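Local coordinates for protein phosphoribosylaminoimidazole carboxylase, ATPase subunit (Thermotoga maritima, PDB 3AX6) that probably catalyses the ATP-dependent joining of bicarbonate to 5-aminoimidazole ribonucleotide, giving N5-carboxyaminoimidazole ribonucleotide in purine biosynthesis, at residues L12-T17 with G39-E44; M23-I28 with Q280-I285; K222-I227 with G251-N256. All blocks are in the same frame, centred on the assembly; numbering follows the deposited sequence.

Contact 1: residues L12-T17 with G39-E44; sequences LGKMMT and GQVADE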
loop_
_atom_site.group_PDB
_atom_site.type_symbol
_atom_site.label_atom_id
_atom_site.label_comp_id
_atom_site.label_asym_id
_atom_site.label_seq_id
_atom_site.Cartn_x
_atom_site.Cartn_y
_atom_site.Cartn_z
ATOM N N LEU A 12 -12.709 -5.595 1.345
ATOM C CA LEU A 12 -12.036 -5.619 2.640
ATOM C C LEU A 12 -11.103 -6.820 2.692
ATOM O O LEU A 12 -9.929 -6.691 3.020
ATOM C CB LEU A 12 -13.052 -5.704 3.780
ATOM C CG LEU A 12 -13.941 -4.470 3.949
ATOM C CD1 LEU A 12 -15.006 -4.728 4.995
ATOM C CD2 LEU A 12 -13.074 -3.285 4.341
ATOM N N GLY A 13 -11.633 -7.988 2.357
ATOM C CA GLY A 13 -10.820 -9.183 2.373
ATOM C C GLY A 13 -9.637 -9.111 1.422
ATOM O O GLY A 13 -8.592 -9.712 1.675
ATOM N N LYS A 14 -9.792 -8.385 0.320
ATOM C CA LYS A 14 -8.706 -8.268 -0.640
ATOM C C LYS A 14 -7.596 -7.444 -0.017
ATOM O O LYS A 14 -6.428 -7.808 -0.088
ATOM C CB LYS A 14 -9.187 -7.593 -1.920
ATOM C CG LYS A 14 -8.070 -7.289 -2.912
ATOM C CD LYS A 14 -8.633 -6.674 -4.182
ATOM C CE LYS A 14 -7.545 -6.326 -5.176
ATOM N NZ LYS A 14 -8.175 -5.963 -6.474
HETATM N N MSE A 15 -7.973 -6.328 0.599
HETATM C CA MSE A 15 -7.010 -5.447 1.243
HETATM C C MSE A 15 -6.323 -6.164 2.401
HETATM O O MSE A 15 -5.139 -5.946 2.651
HETATM C CB MSE A 15 -7.714 -4.166 1.696
HETATM C CG MSE A 15 -8.316 -3.413 0.513
HETATM SE SE MSE A 15 -9.435 -1.885 0.924
HETATM C CE MSE A 15 -8.045 -0.553 0.997
HETATM N N MSE A 16 -7.056 -7.032 3.097
HETATM C CA MSE A 16 -6.479 -7.816 4.195
HETATM C C MSE A 16 -5.506 -8.826 3.573
HETATM O O MSE A 16 -4.383 -9.011 4.042
HETATM C CB MSE A 16 -7.562 -8.600 4.951
HETATM C CG MSE A 16 -8.549 -7.782 5.772
HETATM SE SE MSE A 16 -9.953 -8.919 6.517
HETATM C CE MSE A 16 -8.835 -10.281 7.246
ATOM N N THR A 17 -5.966 -9.489 2.516
ATOM C CA THR A 17 -5.165 -10.481 1.812
ATOM C C THR A 17 -3.797 -9.913 1.414
ATOM O O THR A 17 -2.762 -10.485 1.776
ATOM C CB THR A 17 -5.896 -10.994 0.534
ATOM O OG1 THR A 17 -7.071 -11.728 0.906
ATOM C CG2 THR A 17 -4.979 -11.891 -0.281
ATOM N N GLY A 39 -9.824 -13.505 -3.685
ATOM C CA GLY A 39 -9.291 -14.763 -4.174
ATOM C C GLY A 39 -8.283 -14.583 -5.298
ATOM O O GLY A 39 -7.319 -15.341 -5.407
ATOM N N GLN A 40 -8.501 -13.576 -6.136
ATOM C CA GLN A 40 -7.597 -13.311 -7.247
ATOM C C GLN A 40 -6.153 -12.991 -6.830
ATOM O O GLN A 40 -5.212 -13.295 -7.567
ATOM C CB GLN A 40 -8.136 -12.166 -8.091
ATOM C CG GLN A 40 -9.359 -12.525 -8.897
ATOM C CD GLN A 40 -9.778 -11.401 -9.814
ATOM O OE1 GLN A 40 -10.151 -10.317 -9.358
ATOM N NE2 GLN A 40 -9.712 -11.646 -11.116
ATOM N N VAL A 41 -5.981 -12.379 -5.661
ATOM C CA VAL A 41 -4.649 -12.024 -5.188
ATOM C C VAL A 41 -4.184 -12.881 -4.009
ATOM O O VAL A 41 -3.114 -12.649 -3.435
ATOM C CB VAL A 41 -4.579 -10.524 -4.814
ATOM C CG1 VAL A 41 -4.890 -9.684 -6.046
ATOM C CG2 VAL A 41 -5.562 -10.201 -3.688
ATOM N N ALA A 42 -4.993 -13.877 -3.660
ATOM C CA ALA A 42 -4.665 -14.790 -2.575
ATOM C C ALA A 42 -3.903 -15.965 -3.182
ATOM O O ALA A 42 -3.610 -15.966 -4.380
ATOM C CB ALA A 42 -5.942 -15.282 -1.890
ATOM N N ASP A 43 -3.577 -16.958 -2.364
ATOM C CA ASP A 43 -2.853 -18.130 -2.847
ATOM C C ASP A 43 -3.840 -19.189 -3.343
ATOM O O ASP A 43 -3.573 -19.903 -4.303
ATOM C CB ASP A 43 -1.989 -18.705 -1.724
ATOM C CG ASP A 43 -0.888 -17.761 -1.299
ATOM O OD1 ASP A 43 0.207 -17.815 -1.903
ATOM O OD2 ASP A 43 -1.124 -16.954 -0.371
ATOM N N GLU A 44 -4.984 -19.270 -2.672
ATOM C CA GLU A 44 -6.033 -20.222 -3.010
ATOM C C GLU A 44 -7.386 -19.644 -2.626
ATOM O O GLU A 44 -7.471 -18.747 -1.786
ATOM C CB GLU A 44 -5.867 -21.517 -2.222
ATOM C CG GLU A 44 -4.629 -22.327 -2.494
ATOM C CD GLU A 44 -4.542 -23.500 -1.543
ATOM O OE1 GLU A 44 -5.577 -24.165 -1.342
ATOM O OE2 GLU A 44 -3.452 -23.761 -0.996
HETATM O O HOH W 1 -8.743 -8.535 -7.439
#

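Contact 2: residues M23-I28 with Q280-I285; sequences MGFYVI and QHIRAI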
loop_
_atom_site.group_PDB
_atom_site.type_symbol
_atom_site.label_atom_id
_atom_site.label_comp_id
_atom_site.label_asym_id
_atom_site.label_seq_id
_atom_site.Cartn_x
_atom_site.Cartn_y
_atom_site.Cartn_z
HETATM N N MSE A 23 3.282 -9.571 4.721
HETATM C CA MSE A 23 3.980 -9.901 5.956
HETATM C C MSE A 23 4.551 -11.313 5.891
HETATM O O MSE A 23 5.092 -11.818 6.871
HETATM C CB MSE A 23 3.030 -9.750 7.150
HETATM C CG MSE A 23 3.729 -9.474 8.479
HETATM SE SE MSE A 23 2.505 -8.920 9.899
HETATM C CE MSE A 23 1.696 -7.416 8.975
ATOM N N GLY A 24 4.429 -11.934 4.721
ATOM C CA GLY A 24 4.953 -13.277 4.523
ATOM C C GLY A 24 4.018 -14.429 4.851
ATOM O O GLY A 24 4.465 -15.553 5.063
ATOM N N PHE A 25 2.719 -14.175 4.888
ATOM C CA PHE A 25 1.787 -15.237 5.199
ATOM C C PHE A 25 1.145 -15.843 3.961
ATOM O O PHE A 25 1.089 -15.223 2.900
ATOM C CB PHE A 25 0.705 -14.713 6.143
ATOM C CG PHE A 25 1.221 -14.323 7.491
ATOM C CD1 PHE A 25 1.740 -15.282 8.353
ATOM C CD2 PHE A 25 1.204 -12.995 7.901
ATOM C CE1 PHE A 25 2.234 -14.922 9.606
ATOM C CE2 PHE A 25 1.694 -12.628 9.146
ATOM C CZ PHE A 25 2.211 -13.595 10.001
ATOM N N TYR A 26 0.668 -17.070 4.110
ATOM C CA TYR A 26 0.007 -17.775 3.027
ATOM C C TYR A 26 -1.478 -17.548 3.281
ATOM O O TYR A 26 -1.941 -17.743 4.402
ATOM C CB TYR A 26 0.321 -19.268 3.111
ATOM C CG TYR A 26 -0.159 -20.077 1.933
ATOM C CD1 TYR A 26 0.631 -20.218 0.796
ATOM C CD2 TYR A 26 -1.391 -20.726 1.962
ATOM C CE1 TYR A 26 0.215 -20.991 -0.282
ATOM C CE2 TYR A 26 -1.821 -21.504 0.883
ATOM C CZ TYR A 26 -1.009 -21.631 -0.231
ATOM O OH TYR A 26 -1.399 -22.414 -1.288
ATOM N N VAL A 27 -2.227 -17.131 2.261
ATOM C CA VAL A 27 -3.652 -16.885 2.454
ATOM C C VAL A 27 -4.594 -17.682 1.575
ATOM O O VAL A 27 -4.420 -17.780 0.360
ATOM C CB VAL A 27 -4.008 -15.400 2.270
ATOM C CG1 VAL A 27 -3.560 -14.926 0.904
ATOM C CG2 VAL A 27 -5.514 -15.208 2.413
ATOM N N ILE A 28 -5.605 -18.247 2.217
ATOM C CA ILE A 28 -6.624 -19.018 1.539
ATOM C C ILE A 28 -7.944 -18.280 1.799
ATOM O O ILE A 28 -8.331 -18.065 2.952
ATOM C CB ILE A 28 -6.641 -20.494 2.068
ATOM C CG1 ILE A 28 -8.052 -21.081 2.008
ATOM C CG2 ILE A 28 -6.073 -20.560 3.471
ATOM C CD1 ILE A 28 -8.573 -21.299 0.609
ATOM N N GLN A 280 -2.539 -3.748 10.628
ATOM C CA GLN A 280 -2.802 -3.822 12.062
ATOM C C GLN A 280 -3.637 -5.053 12.404
ATOM O O GLN A 280 -3.362 -5.754 13.384
ATOM C CB GLN A 280 -3.527 -2.551 12.517
ATOM C CG GLN A 280 -3.484 -2.302 14.013
ATOM C CD GLN A 280 -2.083 -1.975 14.501
ATOM O OE1 GLN A 280 -1.212 -2.844 14.565
ATOM N NE2 GLN A 280 -1.856 -0.711 14.832
ATOM N N HIS A 281 -4.652 -5.311 11.584
ATOM C CA HIS A 281 -5.533 -6.453 11.780
ATOM C C HIS A 281 -4.757 -7.766 11.709
ATOM O O HIS A 281 -4.988 -8.682 12.513
ATOM C CB HIS A 281 -6.641 -6.447 10.722
ATOM C CG HIS A 281 -7.673 -7.513 10.924
ATOM N ND1 HIS A 281 -8.511 -7.539 12.020
ATOM C CD2 HIS A 281 -7.993 -8.598 10.177
ATOM C CE1 HIS A 281 -9.303 -8.594 11.939
ATOM N NE2 HIS A 281 -9.008 -9.254 10.831
ATOM N N ILE A 282 -3.841 -7.857 10.746
ATOM C CA ILE A 282 -3.031 -9.060 10.589
ATOM C C ILE A 282 -2.145 -9.226 11.815
ATOM O O ILE A 282 -2.041 -10.321 12.371
ATOM C CB ILE A 282 -2.124 -8.999 9.331
ATOM C CG1 ILE A 282 -2.974 -8.823 8.068
ATOM C CG2 ILE A 282 -1.295 -10.278 9.227
ATOM C CD1 ILE A 282 -4.071 -9.853 7.906
ATOM N N ARG A 283 -1.508 -8.140 12.236
ATOM C CA ARG A 283 -0.653 -8.191 13.419
ATOM C C ARG A 283 -1.433 -8.701 14.630
ATOM O O ARG A 283 -0.953 -9.559 15.365
ATOM C CB ARG A 283 -0.084 -6.808 13.766
ATOM C CG ARG A 283 0.971 -6.245 12.804
ATOM C CD ARG A 283 1.670 -5.071 13.481
ATOM N NE ARG A 283 2.468 -4.247 12.585
ATOM C CZ ARG A 283 3.644 -3.726 12.918
ATOM N NH1 ARG A 283 4.150 -3.954 14.126
ATOM N NH2 ARG A 283 4.313 -2.972 12.056
ATOM N N ALA A 284 -2.643 -8.180 14.824
ATOM C CA ALA A 284 -3.447 -8.568 15.968
ATOM C C ALA A 284 -3.912 -10.020 15.958
ATOM O O ALA A 284 -3.823 -10.708 16.978
ATOM C CB ALA A 284 -4.643 -7.633 16.108
ATOM N N ILE A 285 -4.402 -10.507 14.824
ATOM C CA ILE A 285 -4.875 -11.886 14.805
ATOM C C ILE A 285 -3.728 -12.896 14.839
ATOM O O ILE A 285 -3.943 -14.072 15.147
ATOM C CB ILE A 285 -5.778 -12.172 13.589
ATOM C CG1 ILE A 285 -4.955 -12.188 12.301
ATOM C CG2 ILE A 285 -6.882 -11.128 13.521
ATOM C CD1 ILE A 285 -5.769 -12.570 11.069
#

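Contact 3: residues K222-I227 with G251-N256; sequences KIAREI and GEILVN. With ADP (adenosine-5'-diphosphate), chain E.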
loop_
_atom_site.group_PDB
_atom_site.type_symbol
_atom_site.label_atom_id
_atom_site.label_comp_id
_atom_site.label_asym_id
_atom_site.label_seq_id
_atom_site.Cartn_x
_atom_site.Cartn_y
_atom_site.Cartn_z
ATOM N N LYS A 222 -10.055 12.580 23.620
ATOM C CA LYS A 222 -9.453 11.769 24.667
ATOM C C LYS A 222 -10.450 10.759 25.234
ATOM O O LYS A 222 -10.126 9.582 25.399
ATOM C CB LYS A 222 -8.913 12.675 25.775
ATOM C CG LYS A 222 -8.252 11.942 26.937
ATOM C CD LYS A 222 -7.474 12.913 27.820
ATOM C CE LYS A 222 -6.913 12.233 29.063
ATOM N NZ LYS A 222 -8.005 11.752 29.962
ATOM N N ILE A 223 -11.663 11.216 25.521
ATOM C CA ILE A 223 -12.701 10.342 26.062
ATOM C C ILE A 223 -13.189 9.315 25.033
ATOM O O ILE A 223 -13.481 8.176 25.385
ATOM C CB ILE A 223 -13.911 11.170 26.567
ATOM C CG1 ILE A 223 -13.517 11.925 27.839
ATOM C CG2 ILE A 223 -15.124 10.256 26.815
ATOM C CD1 ILE A 223 -14.629 12.807 28.403
ATOM N N ALA A 224 -13.277 9.726 23.769
ATOM C CA ALA A 224 -13.719 8.835 22.695
ATOM C C ALA A 224 -12.758 7.656 22.521
ATOM O O ALA A 224 -13.187 6.525 22.281
ATOM C CB ALA A 224 -13.834 9.608 21.379
ATOM N N ARG A 225 -11.460 7.934 22.637
ATOM C CA ARG A 225 -10.438 6.903 22.497
ATOM C C ARG A 225 -10.459 6.012 23.729
ATOM O O ARG A 225 -10.144 4.829 23.649
ATOM C CB ARG A 225 -9.050 7.536 22.313
ATOM C CG ARG A 225 -8.908 8.333 21.013
ATOM C CD ARG A 225 -7.507 8.922 20.811
ATOM N NE ARG A 225 -6.487 7.891 20.620
ATOM C CZ ARG A 225 -5.472 7.982 19.759
ATOM N NH1 ARG A 225 -5.331 9.062 18.997
ATOM N NH2 ARG A 225 -4.596 6.987 19.653
ATOM N N GLU A 226 -10.843 6.588 24.865
ATOM C CA GLU A 226 -10.930 5.836 26.110
ATOM C C GLU A 226 -12.148 4.902 26.061
ATOM O O GLU A 226 -12.047 3.725 26.413
ATOM C CB GLU A 226 -11.045 6.794 27.308
ATOM C CG GLU A 226 -9.784 7.620 27.572
ATOM C CD GLU A 226 -9.926 8.609 28.733
ATOM O OE1 GLU A 226 -8.935 9.308 29.036
ATOM O OE2 GLU A 226 -11.021 8.692 29.341
ATOM N N ILE A 227 -13.286 5.426 25.618
ATOM C CA ILE A 227 -14.501 4.625 25.523
ATOM C C ILE A 227 -14.266 3.446 24.582
ATOM O O ILE A 227 -14.563 2.301 24.912
ATOM C CB ILE A 227 -15.692 5.441 24.953
ATOM C CG1 ILE A 227 -15.918 6.712 25.775
ATOM C CG2 ILE A 227 -16.947 4.583 24.938
ATOM C CD1 ILE A 227 -16.275 6.471 27.201
ATOM N N GLY A 251 -22.733 17.237 25.386
ATOM C CA GLY A 251 -21.386 16.809 25.735
ATOM C C GLY A 251 -21.099 15.382 26.168
ATOM O O GLY A 251 -20.062 15.133 26.775
ATOM N N GLU A 252 -21.984 14.440 25.863
ATOM C CA GLU A 252 -21.757 13.053 26.255
ATOM C C GLU A 252 -21.304 12.237 25.045
ATOM O O GLU A 252 -21.712 12.506 23.910
ATOM C CB GLU A 252 -23.044 12.414 26.791
ATOM C CG GLU A 252 -23.918 13.289 27.678
ATOM C CD GLU A 252 -25.405 12.945 27.539
ATOM O OE1 GLU A 252 -26.024 13.301 26.502
ATOM O OE2 GLU A 252 -25.951 12.304 28.465
ATOM N N ILE A 253 -20.464 11.238 25.286
ATOM C CA ILE A 253 -20.021 10.370 24.204
ATOM C C ILE A 253 -20.570 8.966 24.466
ATOM O O ILE A 253 -20.230 8.330 25.455
ATOM C CB ILE A 253 -18.496 10.365 24.087
ATOM C CG1 ILE A 253 -18.039 11.764 23.649
ATOM C CG2 ILE A 253 -18.043 9.305 23.074
ATOM C CD1 ILE A 253 -16.562 11.927 23.540
ATOM N N LEU A 254 -21.455 8.519 23.577
ATOM C CA LEU A 254 -22.111 7.219 23.686
ATOM C C LEU A 254 -21.710 6.302 22.534
ATOM O O LEU A 254 -21.538 6.760 21.407
ATOM C CB LEU A 254 -23.637 7.413 23.665
ATOM C CG LEU A 254 -24.352 8.130 24.824
ATOM C CD1 LEU A 254 -23.595 9.366 25.232
ATOM C CD2 LEU A 254 -25.768 8.506 24.413
ATOM N N VAL A 255 -21.543 5.014 22.807
ATOM C CA VAL A 255 -21.202 4.095 21.730
ATOM C C VAL A 255 -22.482 3.513 21.118
ATOM O O VAL A 255 -23.344 2.959 21.807
ATOM C CB VAL A 255 -20.261 2.969 22.203
ATOM C CG1 VAL A 255 -20.686 2.470 23.547
ATOM C CG2 VAL A 255 -20.270 1.833 21.189
ATOM N N ASN A 256 -22.590 3.659 19.806
ATOM C CA ASN A 256 -23.749 3.206 19.054
ATOM C C ASN A 256 -23.570 1.861 18.360
ATOM O O ASN A 256 -24.487 1.039 18.348
ATOM C CB ASN A 256 -24.113 4.273 18.013
ATOM C CG ASN A 256 -25.112 3.780 16.988
ATOM O OD1 ASN A 256 -26.203 3.343 17.334
ATOM N ND2 ASN A 256 -24.745 3.860 15.718
HETATM P PB ADP E . -27.359 1.309 10.888
HETATM O O1B ADP E . -25.929 1.700 11.038
HETATM O O2B ADP E . -27.960 2.018 9.560
HETATM O O3B ADP E . -27.449 -0.365 10.753
HETATM P PA ADP E . -27.694 3.008 13.070
HETATM O O1A ADP E . -27.689 2.607 14.497
HETATM O O2A ADP E . -26.190 3.448 12.652
HETATM O O3A ADP E . -28.273 1.742 12.186
HETATM O "O5'" ADP E . -28.744 4.240 12.892
HETATM C "C5'" ADP E . -28.359 5.016 11.746
HETATM C "C4'" ADP E . -28.499 6.514 12.038
HETATM O "O4'" ADP E . -29.700 6.783 12.832
HETATM C "C3'" ADP E . -27.306 7.044 12.853
HETATM O "O3'" ADP E . -26.202 7.424 12.016
HETATM C "C2'" ADP E . -27.919 8.208 13.628
HETATM O "O2'" ADP E . -27.836 9.426 12.886
HETATM C "C1'" ADP E . -29.372 7.756 13.871
HETATM N N9 ADP E . -29.550 7.196 15.227
HETATM C C8 ADP E . -29.209 5.938 15.662
HETATM N N7 ADP E . -29.505 5.794 16.919
HETATM C C5 ADP E . -30.055 6.937 17.382
HETATM C C6 ADP E . -30.562 7.376 18.636
HETATM N N6 ADP E . -30.550 6.536 19.725
HETATM N N1 ADP E . -31.056 8.630 18.740
HETATM C C2 ADP E . -31.076 9.464 17.696
HETATM N N3 ADP E . -30.608 9.092 16.501
HETATM C C4 ADP E . -30.095 7.856 16.302
#

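Contact 1: residues L12-T17 with G39-E44
Thr17 brings its methyl, not its hydroxyl, to Val41 and Ala42. CG2 lies 3.7 Å from Val41 O and equally close to Ala42 CA, with Val41 CG2 and Ala42 CB hardly farther away, a methyl set among four atoms. The first torsion decides this division of labour. A chi1 of -66° sets OG1 beside the backbone N, which leaves CG2 anti to it and facing the other segment; OG1 turns back along its own helix, where it bonds Gly13 O at 2.6 Å. That oxygen also takes the helical bond from Thr17 N, and the two donors reach it from opposite faces of the carbonyl plane, the hydroxyl tilted 34° out of it. Threonine suits the place because its polar arm is satisfied inside the helix and its apolar arm is left for packing.

Val41 CG2 serves two neighbours, for besides Thr17 it touches Lys14 CG at 3.9 Å. Here the aliphatic part of the lysine passes the valine at about a right angle. Extended all the way, Lys14 carries its NZ beyond the hydrophobic patch to a water 2.8 Å away. The same water donates to Gln40 OE1 at 3.0 Å, so the polar link spans the segments beside the apolar one. Val41 also packs on Val41 of the second subunit, which places this edge of the domain at the dimer interface.

Beneath, Thr17 rests on Val27 and Val29 of strand 26-31. Helix 11-22 leads into this strand of a parallel sheet, and helix 37-41 follows. Gly13, in the first turn of helix 11-22, would be the last glycine of a GxGxxG-type pattern: the arrangement is that of the Rossmann-like fold of the preATP-grasp domain.

Contact 2: residues M23-I28 with Q280-I285
Arg283 NH2 is gripped by two groups, a salt bridge to Glu279 OE2 one helical turn earlier and a hydrogen bond to Leu328 O of the second subunit, while lower down the same side chain Arg283 CG lies 4.1 Å from Met23 CE. The contact thus joins helix 277-285 to the Rossmann-like preATP-grasp domain, at the turn between helix 11-22 and strand 26-31. A Schellman motif ends helix 11-22, with Gly24 at positive phi as its C-prime residue, a conformation easily taken without a side chain.

Met23, present as selenomethionine, starts with CG anti to its backbone N (chi1 -155°) and bends at the last torsion, so that SE and CE pass along Ile282 in the opposite sense. SE comes within 4.1 Å of Ile282 CG2, and Leu323 of the second subunit packs on Met23. A long, flexible methionine-type chain suits a residue that bends to touch Ile282, Arg283 and the neighbouring chain together. Branched Ile282 also reaches Ile4 and Ala20. Its CG2 approaches the Phe25 ring obliquely, 3.8 Å from CE2 and 3.9 Å from CD2.

Contact 3: residues K222-I227 with G251-N256
Ile253 supplies the bump: its CD1 enters a shallow hollow on helix 218-235, 3.9 Å from Ile223 CG2 and 4.2 Å from Ala224 CB. Ile253 CD1 also lies 4.0 Å from Ala224 N, touching the backbone itself, which the small alanine permits. A chi2 of 178° extends the chain of Ile253 out to CD1, and this length carries the methyl in. One turn on, Ile227 CG1 rides over Ile253 CG2 at 4.3 Å, so that one branch of Ile253 meets Ile223 and Ala224, the other Ile227. Met245 of the adjoining strand touches Ala224, Ile227 and Ile253 alike.

Such a helix laid on an antiparallel sheet, here with the short axes 9.1 Å apart at 38°, belongs to the ATP-grasp fold, whose nucleotide lies farther along this strand. There Asn256 ND2 makes two weak bonds of 3.4 Å, to O1A and O2A of ADP. With an alanine here both would go, and the alpha-phosphate would probably sit less firmly beside the strand.

On the exposed part of the helix Lys222 and Glu226, four residues apart, form a salt bridge, NZ meeting OE1 at 2.8 Å on the syn side of the carboxylate.

How the contacts relate
Contacts 1 and 2 are buried neighbours, their centres 11 Å apart, and share the Rossmann-like domain: strand 26-31 lies between the two helices of contact 1 in the chain, and the turn leading into it supplies the touching residues of contact 2 on that side. They touch directly where Asp43 OD2 bonds Val27 N and where Met16 packs on His281. Both also reach the second subunit. Contact 3, partly buried, belongs to the ATP-grasp domain and meets no other chain; its centre is 34 Å from contact 1. Apolar packing dominates all three, but contact 2 adds polar arginine bonds between subunits, whereas in contact 3 Asn256, within strand 253-259, faces ADP with its amide.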